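Local coordinates for protein R.MvaI (PDB 2OA9) that cleaves DNA as a monomeric restriction endonuclease of the MvaI/BcnI family that recognizes its target sequence asymmetrically, at residues M236-L239 and L240-E244; Y7-L10 and L11-I15; S173-N177 and E178-Y182; K36-E39 and D40-K44. All blocks are in the same frame, centred on the assembly; numbering follows the deposited sequence.

Interaction 1: residues M236-L239 and L240-E244. With CD (cadmium ion), chain E.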
loop_
_atom_site.group_PDB
_atom_site.type_symbol
_atom_site.label_atom_id
_atom_site.label_comp_id
_atom_site.label_asym_id
_atom_site.label_seq_id
_atom_site.Cartn_x
_atom_site.Cartn_y
_atom_site.Cartn_z
ATOM N N MET A 236 0.550 5.874 -4.896
ATOM C CA MET A 236 -0.171 6.602 -3.865
ATOM C C MET A 236 -1.263 7.493 -4.449
ATOM O O MET A 236 -2.339 7.658 -3.843
ATOM C CB MET A 236 0.775 7.399 -2.988
ATOM C CG MET A 236 0.109 8.230 -1.951
ATOM S SD MET A 236 1.301 8.995 -0.810
ATOM C CE MET A 236 2.305 7.481 -0.613
ATOM N N GLU A 237 -1.007 8.140 -5.586
ATOM C CA GLU A 237 -2.105 8.889 -6.243
ATOM C C GLU A 237 -3.212 7.974 -6.629
ATOM O O GLU A 237 -4.394 8.309 -6.497
ATOM C CB GLU A 237 -1.654 9.607 -7.532
ATOM C CG GLU A 237 -1.057 10.965 -7.355
ATOM C CD GLU A 237 -2.086 12.058 -7.218
ATOM O OE1 GLU A 237 -2.762 12.078 -6.214
ATOM O OE2 GLU A 237 -2.157 12.934 -8.101
ATOM N N LYS A 238 -2.847 6.817 -7.160
ATOM C CA LYS A 238 -3.821 5.873 -7.612
ATOM C C LYS A 238 -4.764 5.430 -6.525
ATOM O O LYS A 238 -5.919 5.095 -6.778
ATOM C CB LYS A 238 -3.092 4.701 -8.198
ATOM C CG LYS A 238 -3.917 3.876 -9.096
ATOM C CD LYS A 238 -3.063 3.238 -10.190
ATOM C CE LYS A 238 -2.419 4.224 -11.162
ATOM N NZ LYS A 238 -3.181 4.435 -12.412
ATOM N N LEU A 239 -4.299 5.411 -5.291
ATOM C CA LEU A 239 -5.138 5.075 -4.150
ATOM C C LEU A 239 -6.375 5.988 -4.006
ATOM O O LEU A 239 -7.439 5.518 -3.605
ATOM C CB LEU A 239 -4.328 4.995 -2.849
ATOM C CG LEU A 239 -5.098 4.564 -1.601
ATOM C CD1 LEU A 239 -5.783 3.222 -1.777
ATOM C CD2 LEU A 239 -4.110 4.524 -0.416
ATOM N N LEU A 240 -6.299 7.249 -4.453
ATOM C CA LEU A 240 -7.442 8.151 -4.459
ATOM C C LEU A 240 -8.541 7.734 -5.417
ATOM O O LEU A 240 -9.660 8.216 -5.322
ATOM C CB LEU A 240 -7.021 9.595 -4.764
ATOM C CG LEU A 240 -5.934 10.145 -3.829
ATOM C CD1 LEU A 240 -5.572 11.538 -4.197
ATOM C CD2 LEU A 240 -6.405 10.089 -2.338
ATOM N N GLU A 241 -8.249 6.831 -6.336
ATOM C CA GLU A 241 -9.300 6.253 -7.199
ATOM C C GLU A 241 -10.120 5.189 -6.490
ATOM O O GLU A 241 -11.316 5.018 -6.744
ATOM C CB GLU A 241 -8.652 5.654 -8.451
ATOM C CG GLU A 241 -9.515 4.742 -9.346
ATOM C CD GLU A 241 -8.807 4.171 -10.562
ATOM O OE1 GLU A 241 -7.723 4.635 -10.912
ATOM O OE2 GLU A 241 -9.350 3.240 -11.193
ATOM N N TYR A 242 -9.474 4.455 -5.591
ATOM C CA TYR A 242 -10.074 3.280 -4.946
ATOM C C TYR A 242 -10.575 3.469 -3.517
ATOM O O TYR A 242 -11.467 2.737 -3.082
ATOM C CB TYR A 242 -9.080 2.119 -4.926
ATOM C CG TYR A 242 -8.809 1.623 -6.310
ATOM C CD1 TYR A 242 -9.615 0.635 -6.893
ATOM C CD2 TYR A 242 -7.797 2.183 -7.115
ATOM C CE1 TYR A 242 -9.423 0.225 -8.171
ATOM C CE2 TYR A 242 -7.573 1.767 -8.423
ATOM C CZ TYR A 242 -8.393 0.770 -8.953
ATOM O OH TYR A 242 -8.222 0.358 -10.204
ATOM N N GLY A 243 -9.994 4.411 -2.797
ATOM C CA GLY A 243 -10.265 4.529 -1.365
ATOM C C GLY A 243 -11.440 5.439 -1.091
ATOM O O GLY A 243 -11.899 6.173 -1.986
ATOM N N GLU A 244 -11.944 5.381 0.133
ATOM C CA GLU A 244 -12.855 6.393 0.652
ATOM C C GLU A 244 -11.989 7.599 0.959
ATOM O O GLU A 244 -11.026 7.487 1.698
ATOM C CB GLU A 244 -13.554 5.875 1.909
ATOM C CG GLU A 244 -14.492 6.877 2.603
ATOM C CD GLU A 244 -15.562 7.450 1.684
ATOM O OE1 GLU A 244 -15.984 6.747 0.744
ATOM O OE2 GLU A 244 -15.983 8.612 1.896
HETATM CD CD CD E . -3.938 13.968 -7.152
#

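Interaction 2: residues Y7-L10 and L11-I15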
loop_
_atom_site.group_PDB
_atom_site.type_symbol
_atom_site.label_atom_id
_atom_site.label_comp_id
_atom_site.label_asym_id
_atom_site.label_seq_id
_atom_site.Cartn_x
_atom_site.Cartn_y
_atom_site.Cartn_z
ATOM N N TYR A 7 -12.516 9.635 16.718
ATOM C CA TYR A 7 -11.143 9.927 16.310
ATOM C C TYR A 7 -11.114 10.698 14.992
ATOM O O TYR A 7 -10.416 11.702 14.846
ATOM C CB TYR A 7 -10.332 8.632 16.180
ATOM C CG TYR A 7 -8.885 8.859 15.851
ATOM C CD1 TYR A 7 -7.989 9.205 16.851
ATOM C CD2 TYR A 7 -8.424 8.729 14.569
ATOM C CE1 TYR A 7 -6.654 9.428 16.579
ATOM C CE2 TYR A 7 -7.066 8.930 14.280
ATOM C CZ TYR A 7 -6.202 9.276 15.301
ATOM O OH TYR A 7 -4.864 9.478 15.025
ATOM N N LEU A 8 -11.894 10.216 14.039
ATOM C CA LEU A 8 -11.977 10.874 12.770
ATOM C C LEU A 8 -12.497 12.292 12.891
ATOM O O LEU A 8 -12.044 13.191 12.180
ATOM C CB LEU A 8 -12.861 10.038 11.831
ATOM C CG LEU A 8 -12.917 10.530 10.391
ATOM C CD1 LEU A 8 -11.522 10.688 9.781
ATOM C CD2 LEU A 8 -13.740 9.599 9.553
ATOM N N ASN A 9 -13.472 12.528 13.768
ATOM C CA ASN A 9 -13.957 13.878 13.977
ATOM C C ASN A 9 -12.814 14.812 14.354
ATOM O O ASN A 9 -12.709 15.917 13.808
ATOM C CB ASN A 9 -15.047 13.885 15.055
ATOM C CG ASN A 9 -15.445 15.322 15.546
ATOM O OD1 ASN A 9 -16.052 16.055 14.820
ATOM N ND2 ASN A 9 -15.128 15.635 16.772
ATOM N N LEU A 10 -11.975 14.367 15.270
ATOM C CA LEU A 10 -10.829 15.173 15.738
ATOM C C LEU A 10 -9.755 15.362 14.658
ATOM O O LEU A 10 -9.220 16.438 14.491
ATOM C CB LEU A 10 -10.188 14.567 17.010
ATOM C CG LEU A 10 -11.083 14.747 18.240
ATOM C CD1 LEU A 10 -10.584 13.922 19.416
ATOM C CD2 LEU A 10 -11.220 16.220 18.634
ATOM N N LEU A 11 -9.448 14.300 13.927
ATOM C CA LEU A 11 -8.481 14.372 12.851
ATOM C C LEU A 11 -8.945 15.318 11.763
ATOM O O LEU A 11 -8.158 16.153 11.303
ATOM C CB LEU A 11 -8.156 12.978 12.332
ATOM C CG LEU A 11 -7.244 12.935 11.085
ATOM C CD1 LEU A 11 -5.902 13.557 11.448
ATOM C CD2 LEU A 11 -7.185 11.511 10.606
ATOM N N LYS A 12 -10.211 15.216 11.360
ATOM C CA LYS A 12 -10.753 16.130 10.347
ATOM C C LYS A 12 -10.698 17.566 10.852
ATOM O O LYS A 12 -10.374 18.447 10.084
ATOM C CB LYS A 12 -12.164 15.778 9.889
ATOM C CG LYS A 12 -12.265 14.478 9.143
ATOM C CD LYS A 12 -13.729 14.132 8.882
ATOM C CE LYS A 12 -13.944 12.883 8.040
ATOM N NZ LYS A 12 -15.300 12.310 8.185
ATOM N N GLU A 13 -11.066 17.786 12.114
ATOM C CA GLU A 13 -11.000 19.119 12.699
ATOM C C GLU A 13 -9.586 19.676 12.669
ATOM O O GLU A 13 -9.392 20.843 12.332
ATOM C CB GLU A 13 -11.606 19.123 14.109
ATOM C CG GLU A 13 -11.469 20.431 14.884
ATOM C CD GLU A 13 -12.226 20.457 16.200
ATOM O OE1 GLU A 13 -12.688 19.404 16.672
ATOM O OE2 GLU A 13 -12.381 21.587 16.750
ATOM N N ALA A 14 -8.623 18.835 13.013
ATOM C CA ALA A 14 -7.216 19.230 13.025
ATOM C C ALA A 14 -6.762 19.629 11.614
ATOM O O ALA A 14 -6.133 20.668 11.431
ATOM C CB ALA A 14 -6.355 18.115 13.589
ATOM N N ILE A 15 -7.071 18.804 10.625
ATOM C CA ILE A 15 -6.685 19.108 9.239
ATOM C C ILE A 15 -7.414 20.364 8.730
ATOM O O ILE A 15 -6.829 21.212 8.071
ATOM C CB ILE A 15 -6.936 17.894 8.354
ATOM C CG1 ILE A 15 -5.969 16.771 8.700
ATOM C CG2 ILE A 15 -6.837 18.243 6.883
ATOM C CD1 ILE A 15 -6.309 15.431 8.088
#

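Interaction 3: residues S173-N177 and E178-Y182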
loop_
_atom_site.group_PDB
_atom_site.type_symbol
_atom_site.label_atom_id
_atom_site.label_comp_id
_atom_site.label_asym_id
_atom_site.label_seq_id
_atom_site.Cartn_x
_atom_site.Cartn_y
_atom_site.Cartn_z
ATOM N N SER A 173 3.465 28.668 -1.737
ATOM C CA SER A 173 4.526 29.183 -0.868
ATOM C C SER A 173 4.850 30.618 -1.198
ATOM O O SER A 173 4.575 31.087 -2.309
ATOM C CB SER A 173 5.790 28.323 -0.952
ATOM O OG SER A 173 6.393 28.403 -2.227
ATOM N N LYS A 174 5.443 31.317 -0.236
ATOM C CA LYS A 174 5.978 32.658 -0.501
ATOM C C LYS A 174 7.119 32.984 0.450
ATOM O O LYS A 174 7.302 32.329 1.467
ATOM C CB LYS A 174 4.870 33.709 -0.374
ATOM C CG LYS A 174 4.470 34.062 1.048
ATOM C CD LYS A 174 3.468 35.200 1.081
ATOM C CE LYS A 174 2.935 35.420 2.469
ATOM N NZ LYS A 174 1.847 36.435 2.481
ATOM N N ILE A 175 7.897 33.998 0.082
ATOM C CA ILE A 175 8.901 34.594 0.963
ATOM C C ILE A 175 8.443 36.006 1.322
ATOM O O ILE A 175 8.039 36.779 0.444
ATOM C CB ILE A 175 10.273 34.644 0.274
ATOM C CG1 ILE A 175 10.744 33.235 -0.118
ATOM C CG2 ILE A 175 11.304 35.313 1.183
ATOM C CD1 ILE A 175 11.200 32.372 1.063
ATOM N N GLU A 176 8.499 36.327 2.614
ATOM C CA GLU A 176 8.192 37.666 3.119
ATOM C C GLU A 176 9.128 38.005 4.274
ATOM O O GLU A 176 9.161 37.284 5.276
ATOM C CB GLU A 176 6.748 37.730 3.617
ATOM C CG GLU A 176 5.719 38.052 2.542
ATOM C CD GLU A 176 4.774 39.167 2.955
ATOM O OE1 GLU A 176 4.655 40.153 2.190
ATOM O OE2 GLU A 176 4.148 39.060 4.033
ATOM N N ASN A 177 9.874 39.108 4.145
ATOM C CA ASN A 177 10.803 39.546 5.193
ATOM C C ASN A 177 11.819 38.456 5.542
ATOM O O ASN A 177 12.013 38.140 6.716
ATOM C CB ASN A 177 10.041 39.963 6.469
ATOM C CG ASN A 177 8.943 40.986 6.203
ATOM O OD1 ASN A 177 7.941 41.035 6.926
ATOM N ND2 ASN A 177 9.131 41.815 5.178
ATOM N N GLU A 178 12.428 37.858 4.515
ATOM C CA GLU A 178 13.423 36.783 4.676
ATOM C C GLU A 178 12.883 35.461 5.281
ATOM O O GLU A 178 13.664 34.535 5.523
ATOM C CB GLU A 178 14.620 37.290 5.504
ATOM C CG GLU A 178 15.951 36.587 5.221
ATOM C CD GLU A 178 17.183 37.454 5.491
ATOM O OE1 GLU A 178 18.310 36.931 5.381
ATOM O OE2 GLU A 178 17.040 38.652 5.818
ATOM N N LYS A 179 11.567 35.364 5.502
ATOM C CA LYS A 179 10.952 34.196 6.144
ATOM C C LYS A 179 10.064 33.439 5.147
ATOM O O LYS A 179 9.417 34.056 4.298
ATOM C CB LYS A 179 10.116 34.623 7.352
ATOM C CG LYS A 179 10.903 35.321 8.440
ATOM C CD LYS A 179 10.003 35.724 9.612
ATOM C CE LYS A 179 10.833 36.074 10.857
ATOM N NZ LYS A 179 10.076 35.891 12.139
ATOM N N LYS A 180 10.043 32.109 5.248
ATOM C CA LYS A 180 9.294 31.274 4.303
ATOM C C LYS A 180 7.950 30.858 4.875
ATOM O O LYS A 180 7.833 30.600 6.061
ATOM C CB LYS A 180 10.090 30.026 3.925
ATOM C CG LYS A 180 9.409 29.162 2.869
ATOM C CD LYS A 180 10.350 28.127 2.246
ATOM C CE LYS A 180 9.963 27.842 0.797
ATOM N NZ LYS A 180 10.722 26.695 0.231
ATOM N N TYR A 181 6.939 30.804 4.015
ATOM C CA TYR A 181 5.573 30.465 4.418
ATOM C C TYR A 181 4.913 29.514 3.426
ATOM O O TYR A 181 5.131 29.618 2.212
ATOM C CB TYR A 181 4.701 31.717 4.507
ATOM C CG TYR A 181 5.215 32.776 5.450
ATOM C CD1 TYR A 181 6.197 33.672 5.045
ATOM C CD2 TYR A 181 4.716 32.884 6.744
ATOM C CE1 TYR A 181 6.673 34.648 5.908
ATOM C CE2 TYR A 181 5.183 33.850 7.606
ATOM C CZ TYR A 181 6.154 34.729 7.181
ATOM O OH TYR A 181 6.625 35.687 8.050
ATOM N N TYR A 182 4.099 28.598 3.964
ATOM C CA TYR A 182 3.253 27.715 3.167
ATOM C C TYR A 182 1.800 27.980 3.528
ATOM O O TYR A 182 1.470 28.230 4.714
ATOM C CB TYR A 182 3.555 26.240 3.416
ATOM C CG TYR A 182 4.859 25.746 2.848
ATOM C CD1 TYR A 182 5.791 25.119 3.650
ATOM C CD2 TYR A 182 5.146 25.880 1.505
ATOM C CE1 TYR A 182 6.984 24.648 3.134
ATOM C CE2 TYR A 182 6.365 25.423 0.975
ATOM C CZ TYR A 182 7.266 24.808 1.803
ATOM O OH TYR A 182 8.460 24.335 1.310
#

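Interaction 4: residues K36-E39 and D40-K44. With CD (cadmium ion), chain I.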
loop_
_atom_site.group_PDB
_atom_site.type_symbol
_atom_site.label_atom_id
_atom_site.label_comp_id
_atom_site.label_asym_id
_atom_site.label_seq_id
_atom_site.Cartn_x
_atom_site.Cartn_y
_atom_site.Cartn_z
ATOM N N LYS A 36 6.402 18.127 5.490
ATOM C CA LYS A 36 6.913 18.133 6.857
ATOM C C LYS A 36 6.338 19.297 7.673
ATOM O O LYS A 36 6.060 19.161 8.861
ATOM C CB LYS A 36 8.456 18.189 6.852
ATOM C CG LYS A 36 9.136 18.125 8.226
ATOM C CD LYS A 36 10.356 19.055 8.325
ATOM C CE LYS A 36 10.370 19.850 9.624
ATOM N NZ LYS A 36 10.164 18.997 10.829
ATOM N N THR A 37 6.159 20.444 7.035
ATOM C CA THR A 37 5.544 21.568 7.711
ATOM C C THR A 37 4.119 21.188 8.088
ATOM O O THR A 37 3.681 21.499 9.180
ATOM C CB THR A 37 5.558 22.813 6.838
ATOM O OG1 THR A 37 6.912 23.236 6.617
ATOM C CG2 THR A 37 4.878 23.992 7.528
ATOM N N PHE A 38 3.405 20.510 7.186
ATOM C CA PHE A 38 2.043 20.065 7.516
ATOM C C PHE A 38 2.034 19.126 8.735
ATOM O O PHE A 38 1.188 19.251 9.625
ATOM C CB PHE A 38 1.399 19.410 6.282
ATOM C CG PHE A 38 -0.069 19.146 6.432
ATOM C CD1 PHE A 38 -0.987 20.062 6.006
ATOM C CD2 PHE A 38 -0.515 17.967 6.944
ATOM C CE1 PHE A 38 -2.326 19.822 6.110
ATOM C CE2 PHE A 38 -1.877 17.733 7.070
ATOM C CZ PHE A 38 -2.762 18.678 6.641
ATOM N N GLU A 39 2.987 18.195 8.758
ATOM C CA GLU A 39 3.161 17.275 9.888
ATOM C C GLU A 39 3.403 18.033 11.183
ATOM O O GLU A 39 2.834 17.692 12.215
ATOM C CB GLU A 39 4.335 16.324 9.652
ATOM C CG GLU A 39 4.142 15.279 8.554
ATOM C CD GLU A 39 5.406 14.431 8.383
ATOM O OE1 GLU A 39 6.270 14.434 9.300
ATOM O OE2 GLU A 39 5.556 13.753 7.358
ATOM N N ASP A 40 4.244 19.073 11.140
ATOM C CA ASP A 40 4.461 19.935 12.315
ATOM C C ASP A 40 3.208 20.648 12.821
ATOM O O ASP A 40 2.981 20.788 14.017
ATOM C CB ASP A 40 5.506 21.028 12.014
ATOM C CG ASP A 40 6.884 20.473 11.682
ATOM O OD1 ASP A 40 7.207 19.329 12.086
ATOM O OD2 ASP A 40 7.730 21.145 11.034
ATOM N N LEU A 41 2.384 21.119 11.894
ATOM C CA LEU A 41 1.215 21.884 12.255
ATOM C C LEU A 41 0.154 20.948 12.839
ATOM O O LEU A 41 -0.582 21.295 13.756
ATOM C CB LEU A 41 0.696 22.628 11.031
ATOM C CG LEU A 41 1.572 23.770 10.501
ATOM C CD1 LEU A 41 1.181 24.141 9.083
ATOM C CD2 LEU A 41 1.514 24.981 11.426
ATOM N N LEU A 42 0.113 19.734 12.312
ATOM C CA LEU A 42 -0.824 18.746 12.784
ATOM C C LEU A 42 -0.468 18.334 14.207
ATOM O O LEU A 42 -1.347 18.150 15.036
ATOM C CB LEU A 42 -0.827 17.546 11.834
ATOM C CG LEU A 42 -1.860 16.471 11.979
ATOM C CD1 LEU A 42 -3.254 17.069 11.906
ATOM C CD2 LEU A 42 -1.676 15.450 10.890
ATOM N N GLU A 43 0.839 18.224 14.492
ATOM C CA GLU A 43 1.312 17.954 15.828
ATOM C C GLU A 43 0.844 19.036 16.810
ATOM O O GLU A 43 0.451 18.721 17.906
ATOM C CB GLU A 43 2.845 17.833 15.824
ATOM C CG GLU A 43 3.462 17.505 17.180
ATOM C CD GLU A 43 3.075 16.134 17.706
ATOM O OE1 GLU A 43 2.721 15.226 16.910
ATOM O OE2 GLU A 43 3.133 15.963 18.940
ATOM N N LYS A 44 0.867 20.303 16.406
ATOM C CA LYS A 44 0.363 21.392 17.246
ATOM C C LYS A 44 -1.138 21.327 17.495
ATOM O O LYS A 44 -1.603 21.701 18.556
ATOM C CB LYS A 44 0.692 22.762 16.644
ATOM C CG LYS A 44 2.142 23.133 16.708
ATOM C CD LYS A 44 2.459 24.344 15.824
HETATM CD CD CD I . 2.089 13.815 18.859
HETATM O O HOH W 1 2.767 12.948 20.856
#

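Interaction 1: residues M236-L239 and L240-E244
Tyr242 presents the edge of its ring to the backbone of the preceding turn: Lys238 O lies near the ring plane, 3.5 Å from Tyr242 CD2. One face of the same ring carries Glu241 CG, 3.6 Å above the plane and displaced toward the rim, while the phenol oxygen is hydrogen-bonded to Asp206 and Asn204. A second flat group, the carboxylate of Glu237, chelates a cadmium ion with both oxygens, OE1 at 2.4 Å and OE2 at 2.3 Å from the metal; His62 is a further ligand. The chain of Glu237, bent at chi2 (-82°), brings OE1 to 3.5 Å from Leu240 CD1, placing a methyl group beside a liganded oxygen. Shortening Leu240 to an alanine is likely to open a gap beside Glu237 OE1, where the methyl had lain. Three successive amides, from Leu240 to Tyr242, bond to the carbonyl three residues back, bonding of the 3-10 kind. Leu239 O takes a second donor, Gly243 N (2.9 Å), nearly in line with its C=O bond. The arrangement is that of a short, weakly bonded helix linking strands 225-235 and 244-248, with cadmium ligands at Glu237 and, for a second site shared with Asp206, at Glu241.

Interaction 2: residues Y7-L10 and L11-I15
Leu8 and Lys12, one helical turn apart, show how a lysine can spend its length on apolar contact. Leu8 holds CG opposite its backbone N (chi1 -173°), which carries the isobutyl group forward along the helix, and Lys12, with chi1 at -66° and an extended chain beyond CG, runs back to meet it. The two side chains pass at a slant: Lys12 CE sits 3.5 Å from Leu8 CG, a tight carbon pair, and Lys12 NZ reaches 3.4 Å from Leu8 CD2. Near its root the lysine also brushes the backbone, Lys12 CG being 3.3 Å from Leu8 O. Leu10 and Glu13 instead lie side by side and point the same way, with Leu10 CD2 4.0 Å from Glu13 OE1. Tyr7 and Leu11 meet more loosely, Tyr7 CE2 standing 4.5 Å from Leu11 CD2 at an oblique approach. Regular alpha-helical bonds underlie all this, the amides of Leu11 to Ala14 each pairing with the carbonyl four residues back. The Tyr7 hydroxyl bonds to Asp53 O. Helix 6-19 packs against helix 33-49 through Ala14, which meets Leu42 and Leu49, and on Leu189 of strand 179-192 through Leu8, Leu11 and Ile15.

Interaction 3: residues S173-N177 and E178-Y182
This is the tip of a beta hairpin within a larger mixed sheet, where strand 166-176 turns into strand 179-192 through a type I' turn from Glu176 to Lys179, far from the centre of the chain. Lys174 and Tyr181 form a hydrogen-bonded pair, Lys174 N to Tyr181 O and Tyr181 N to Lys174 O both being 3.0 Å; Glu176 and Lys179 repeat the pattern next to the turn. Asn177 and Glu178 supply the positive phi angles that this turn requires. On the face bearing Lys174 and Glu176, the Tyr181 ring lies along the neighbouring strand. Its CG stands opposite the carbonyl carbon (chi1 -57°), which directs the ring toward the turn, where Tyr181 CE1 comes 3.8 Å from Glu176 CB and Glu176 O lies at the ring edge. With a serine here, Glu176 CB and Glu176 O would probably lose the ring that lies against them. On the other face Ile175 CD1 meets Lys180 CB at 3.9 Å, and Ser173 CB touches Tyr182 CD2. Lys174 also makes a cation-pi contact with Trp23. The ion pair of Lys174 and Glu176 is long and probably adds little; cross-strand backbone bonds, the ring contact and the cation-pi interaction are the clearer links.

Interaction 4: residues K36-E39 and D40-K44
Phe38 and Leu42 mark the buried side of helix 33-49, an amphipathic alpha helix, whereas Lys36 and Asp40 pair on its outer side. Inside, Phe38 CE2 and Leu42 CD2 approach to 4.5 Å, a modest contact in itself, but both side chains are enclosed by more of the fold: Phe38 meets Ile15, Val18 and Ile59 and sets its ring edge-to-face with Tyr184, and Leu42 packs on Ala14 of helix 6-19. Thr37 and Leu41 lie side by side, Thr37 CG2 being 4.0 Å from Leu41 CD1; the threonine's OG1 is hydrogen-bonded to Thr26 and Gly33 O. Leu42 N gives a 2.9 Å bond to Phe38 O, which also takes a weak one from Leu41 N. Toward solvent the character changes. Glu43 turns its end away from the preceding turn through a chi2 of 65° and chelates a cadmium ion, OE1 at 2.5 Å and OE2 at 2.4 Å, in a site completed by water, Glu46 and His55. Lys36, bent at three successive torsions, reaches forward along the helix surface to cross the Asp40 carboxylate obliquely, one turn on. Lys36 NZ lies 3.3 Å from Asp40 OD2, a weak bond, and 3.2 Å from Asp40 OD1, which accepts through its syn lone pair, on the side of OD2.

How the interactions relate
Along the chain the order is interaction 2, interaction 4, interaction 3 and finally interaction 1. Interactions 2 and 4, their centres about 14 Å apart, lie on helices 6-19 and 33-49, which pack directly, Ala14 CB lying 3.7 Å from Leu42 CD1. Interaction 3, about 17 Å from interaction 4 between centres, joins the group where Tyr182 touches Thr37. Strand 179-192 ties the set together: it starts in the hairpin, lies against both helices, and pairs with strand 244-248, entered from the short helix of interaction 1. That last contact touches none of the others; centres are 20 to 32 Å away. Three helical contacts thus pack on or lead into the mixed sheet to which the hairpin belongs, consistent with the core of a PDDEXK-clan nuclease.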